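Long-range contact in alpha-glucosidase ([Eubacterium] rectale, PDB 6PNR), which probably hydrolyses alpha-glycosides of sulfoquinovose, the sulfonated sugar of plant sulfolipid, as a family 31 glycoside hydrolase: residues A[431-443]-A[448-460]. Numbering follows the deposited sequence.
Sequences GKLGDVVYFMRAG and QKYCTLLWAGDQS. With 9VH ([(3~{S},4~{R},5~{R})-4,5-bis(oxidanyl)piperidin-3-yl]methanesulfonic acid), chain C.
R441 lies alongside the indole of W455, its CB over the six-membered ring at 3.6 Å from the centroid and 11° off the normal, a CH-pi contact. Extended from CG to NE, the R441 chain carries CG and CD past the indole rim near CH2 and sets NH1 beside the carboxylate of D458. R441 NH1 and D458 OD2, 3.4 Å apart, form a long salt bridge, the two planes turned 67° against each other, while R441 NE pairs with E393. R441 NH1 also lies 3.3 Å from N1 of the aza-sugar inhibitor 9VH, and W455 CZ2 comes within 3.9 Å of 9VH O4; R441, W455 and D458 all line the inhibitor pocket. On the other side of W455, F439 points its ring edge at the indole face, offset, with the planes at 86°. Strand 437-439 runs parallel to strand 386-389 in the family 31 TIM barrel, and the chain around L453-W455 passes beside its end, carrying pocket residues on both segments. A single beta bridge, M440 with L454, joins the two segments: M440 N donates to L453 O, and W455 N to M440 O at 2.9 Å. Further from the pocket, T452 OG1 sits over the centre of the Y438 ring, 3.3 Å above its plane, and donates in the carbonyl plane to Y438 O. At the ring's far edge Y438 OH gives a 2.6 Å hydrogen bond to Y450 O near the end of helix 447-450, rising out of that carbonyl's plane. A phenylalanine in place of Y438 would probably leave Y450 O without this donor and the helix end less firmly tied to the strand. The Y438 side chain also touches Y424 of helix 408-429.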
# COMPACT_ATOMS: atom_id res chain seq x y z
N GLY A 431 -2.71 26.84 40.62
CA GLY A 431 -3.85 26.60 41.48
C GLY A 431 -5.19 26.57 40.78
O GLY A 431 -6.21 26.89 41.39
N LYS A 432 -5.23 26.17 39.50
CA LYS A 432 -6.44 26.29 38.69
C LYS A 432 -6.98 24.94 38.19
O LYS A 432 -7.92 24.94 37.39
CB LYS A 432 -6.19 27.23 37.50
CG LYS A 432 -6.17 28.71 37.87
CD LYS A 432 -7.46 29.08 38.59
CE LYS A 432 -7.41 30.48 39.17
NZ LYS A 432 -7.52 31.53 38.12
N LEU A 433 -6.44 23.81 38.65
CA LEU A 433 -7.04 22.52 38.30
C LEU A 433 -8.50 22.50 38.72
O LEU A 433 -8.85 22.91 39.83
CB LEU A 433 -6.29 21.37 38.99
CG LEU A 433 -5.19 20.58 38.29
CD1 LEU A 433 -5.00 19.26 39.03
CD2 LEU A 433 -5.46 20.33 36.81
N GLY A 434 -9.36 22.03 37.82
CA GLY A 434 -10.79 22.13 38.01
C GLY A 434 -11.40 23.48 37.69
O GLY A 434 -12.63 23.61 37.70
N ASP A 435 -10.59 24.51 37.39
CA ASP A 435 -11.14 25.82 37.06
C ASP A 435 -10.87 26.26 35.64
O ASP A 435 -11.65 27.05 35.09
CB ASP A 435 -10.60 26.89 38.00
CG ASP A 435 -10.89 26.60 39.46
OD1 ASP A 435 -11.95 26.02 39.76
OD2 ASP A 435 -10.04 26.95 40.30
N VAL A 436 -9.79 25.79 35.04
CA VAL A 436 -9.49 26.04 33.64
C VAL A 436 -9.32 24.69 32.97
O VAL A 436 -8.99 23.70 33.62
CB VAL A 436 -8.22 26.91 33.43
CG1 VAL A 436 -8.26 28.16 34.28
CG2 VAL A 436 -6.99 26.10 33.70
N VAL A 437 -9.58 24.64 31.67
CA VAL A 437 -9.51 23.36 30.98
C VAL A 437 -8.82 23.54 29.64
O VAL A 437 -9.12 24.48 28.90
CB VAL A 437 -10.91 22.73 30.81
CG1 VAL A 437 -11.88 23.70 30.12
CG2 VAL A 437 -10.82 21.40 30.07
N TYR A 438 -7.88 22.65 29.33
CA TYR A 438 -7.28 22.59 28.01
C TYR A 438 -7.69 21.28 27.36
O TYR A 438 -8.01 20.30 28.05
CB TYR A 438 -5.75 22.74 28.04
CG TYR A 438 -5.09 21.81 29.04
CD1 TYR A 438 -4.95 22.18 30.37
CD2 TYR A 438 -4.62 20.56 28.64
CE1 TYR A 438 -4.36 21.31 31.29
CE2 TYR A 438 -4.05 19.68 29.56
CZ TYR A 438 -3.92 20.07 30.89
OH TYR A 438 -3.35 19.21 31.80
N PHE A 439 -7.73 21.25 26.04
CA PHE A 439 -8.10 20.01 25.37
C PHE A 439 -7.05 19.64 24.34
O PHE A 439 -6.55 20.50 23.62
CB PHE A 439 -9.52 20.09 24.74
CG PHE A 439 -9.88 21.45 24.18
CD1 PHE A 439 -10.32 22.47 25.01
CD2 PHE A 439 -9.83 21.68 22.81
CE1 PHE A 439 -10.67 23.71 24.49
CE2 PHE A 439 -10.18 22.91 22.27
CZ PHE A 439 -10.59 23.92 23.10
N MET A 440 -6.71 18.35 24.30
CA MET A 440 -5.65 17.83 23.46
C MET A 440 -6.21 16.78 22.50
O MET A 440 -7.16 16.07 22.81
CB MET A 440 -4.54 17.21 24.30
CG MET A 440 -4.08 18.09 25.47
SD MET A 440 -2.68 17.38 26.33
CE MET A 440 -1.42 17.41 25.05
N ARG A 441 -5.60 16.69 21.32
CA ARG A 441 -5.93 15.63 20.38
C ARG A 441 -4.90 14.50 20.38
O ARG A 441 -5.24 13.36 20.06
CB ARG A 441 -6.06 16.19 18.96
CG ARG A 441 -4.75 16.71 18.37
CD ARG A 441 -4.91 17.23 16.93
NE ARG A 441 -3.60 17.36 16.27
CZ ARG A 441 -3.42 17.82 15.03
NH1 ARG A 441 -4.45 18.20 14.29
NH2 ARG A 441 -2.19 17.89 14.53
N ALA A 442 -3.64 14.78 20.73
CA ALA A 442 -2.62 13.75 20.81
C ALA A 442 -2.47 13.24 22.24
O ALA A 442 -2.83 13.92 23.21
CB ALA A 442 -1.27 14.27 20.31
N GLY A 443 -1.92 12.04 22.37
CA GLY A 443 -1.73 11.51 23.71
C GLY A 443 -0.91 10.24 23.70
O GLY A 443 -0.44 9.77 22.65
N GLN A 448 -4.03 10.01 30.69
CA GLN A 448 -5.14 9.84 31.62
C GLN A 448 -5.02 10.79 32.80
O GLN A 448 -6.04 11.26 33.32
CB GLN A 448 -5.20 8.39 32.12
CG GLN A 448 -5.54 7.33 31.04
CD GLN A 448 -4.34 6.95 30.16
OE1 GLN A 448 -3.26 7.51 30.29
NE2 GLN A 448 -4.55 5.99 29.26
N LYS A 449 -3.80 11.08 33.24
CA LYS A 449 -3.55 12.03 34.32
C LYS A 449 -3.40 13.46 33.81
O LYS A 449 -4.01 14.38 34.36
CB LYS A 449 -2.29 11.65 35.11
CG LYS A 449 -1.98 12.67 36.22
CD LYS A 449 -0.73 12.37 37.04
CE LYS A 449 -0.59 13.42 38.16
NZ LYS A 449 0.64 13.23 39.00
N TYR A 450 -2.59 13.64 32.76
CA TYR A 450 -2.08 14.95 32.38
C TYR A 450 -2.94 15.70 31.38
O TYR A 450 -2.64 16.85 31.07
CB TYR A 450 -0.68 14.81 31.80
CG TYR A 450 0.34 14.32 32.79
CD1 TYR A 450 0.47 14.93 34.03
CD2 TYR A 450 1.17 13.25 32.49
CE1 TYR A 450 1.40 14.49 34.96
CE2 TYR A 450 2.10 12.80 33.40
CZ TYR A 450 2.21 13.41 34.63
OH TYR A 450 3.14 12.96 35.53
N CYS A 451 -3.98 15.09 30.84
CA CYS A 451 -4.83 15.78 29.88
C CYS A 451 -6.21 15.96 30.51
O CYS A 451 -6.88 14.97 30.83
CB CYS A 451 -4.90 15.00 28.57
SG CYS A 451 -6.10 15.65 27.40
N THR A 452 -6.63 17.22 30.69
CA THR A 452 -7.92 17.50 31.32
C THR A 452 -9.11 17.19 30.43
O THR A 452 -10.22 17.00 30.94
CB THR A 452 -8.00 18.97 31.75
OG1 THR A 452 -7.56 19.80 30.68
CG2 THR A 452 -7.15 19.23 32.99
N LEU A 453 -8.93 17.14 29.11
CA LEU A 453 -10.03 16.89 28.19
C LEU A 453 -9.47 16.52 26.82
O LEU A 453 -8.63 17.25 26.28
CB LEU A 453 -10.95 18.12 28.09
CG LEU A 453 -12.07 18.10 27.03
CD1 LEU A 453 -13.13 17.04 27.35
CD2 LEU A 453 -12.73 19.46 26.91
N LEU A 454 -9.92 15.40 26.25
CA LEU A 454 -9.57 15.04 24.88
C LEU A 454 -10.54 15.71 23.90
O LEU A 454 -11.66 16.08 24.27
CB LEU A 454 -9.65 13.53 24.66
CG LEU A 454 -8.47 12.60 24.93
CD1 LEU A 454 -8.82 11.21 24.41
CD2 LEU A 454 -7.22 13.12 24.25
N TRP A 455 -10.09 15.86 22.65
CA TRP A 455 -11.04 15.99 21.55
C TRP A 455 -10.54 15.09 20.42
O TRP A 455 -9.37 14.72 20.36
CB TRP A 455 -11.27 17.46 21.11
CG TRP A 455 -10.56 17.97 19.87
CD1 TRP A 455 -11.06 18.05 18.60
CD2 TRP A 455 -9.24 18.56 19.82
NE1 TRP A 455 -10.13 18.62 17.76
CE2 TRP A 455 -9.01 18.94 18.48
CE3 TRP A 455 -8.24 18.80 20.78
CZ2 TRP A 455 -7.81 19.53 18.06
CZ3 TRP A 455 -7.06 19.39 20.37
CH2 TRP A 455 -6.85 19.74 19.02
N ALA A 456 -11.48 14.67 19.57
CA ALA A 456 -11.22 13.67 18.54
C ALA A 456 -10.33 14.18 17.40
O ALA A 456 -10.23 13.48 16.38
CB ALA A 456 -12.55 13.14 17.97
N GLY A 457 -9.68 15.33 17.49
CA GLY A 457 -8.78 15.74 16.41
C GLY A 457 -9.58 16.21 15.21
O GLY A 457 -10.77 16.53 15.31
N ASP A 458 -8.90 16.24 14.06
CA ASP A 458 -9.49 16.73 12.81
C ASP A 458 -10.30 15.62 12.13
O ASP A 458 -9.73 14.61 11.71
CB ASP A 458 -8.41 17.18 11.84
CG ASP A 458 -7.53 18.30 12.37
OD1 ASP A 458 -7.81 18.86 13.45
OD2 ASP A 458 -6.55 18.63 11.66
N GLN A 459 -11.60 15.82 11.99
CA GLN A 459 -12.40 15.02 11.06
C GLN A 459 -12.56 15.79 9.75
O GLN A 459 -12.48 17.02 9.72
CB GLN A 459 -13.79 14.71 11.62
CG GLN A 459 -13.82 13.53 12.56
CD GLN A 459 -13.20 13.88 13.89
OE1 GLN A 459 -13.67 14.78 14.57
NE2 GLN A 459 -12.11 13.19 14.25
N SER A 460 -12.79 15.05 8.66
CA SER A 460 -13.30 15.71 7.46
C SER A 460 -14.70 16.23 7.72
O SER A 460 -15.43 15.73 8.60
CB SER A 460 -13.31 14.76 6.26
OG SER A 460 -11.99 14.40 5.87
O1 9VH C . -4.11 25.75 11.30
S1 9VH C . -3.35 25.60 12.53
O2 9VH C . -2.45 24.47 12.42
O3 9VH C . -2.72 26.84 12.91
C1 9VH C . -4.56 25.22 13.76
C2 9VH C . -5.28 23.88 13.56
C3 9VH C . -4.32 22.77 13.95
N1 9VH C . -4.87 21.42 14.12
C4 9VH C . -6.04 21.41 14.99
C5 9VH C . -7.09 22.38 14.47
O4 9VH C . -8.22 22.33 15.34
C6 9VH C . -6.53 23.79 14.43
O5 9VH C . -7.52 24.71 13.95
O HOH W 1 -4.91 20.44 11.80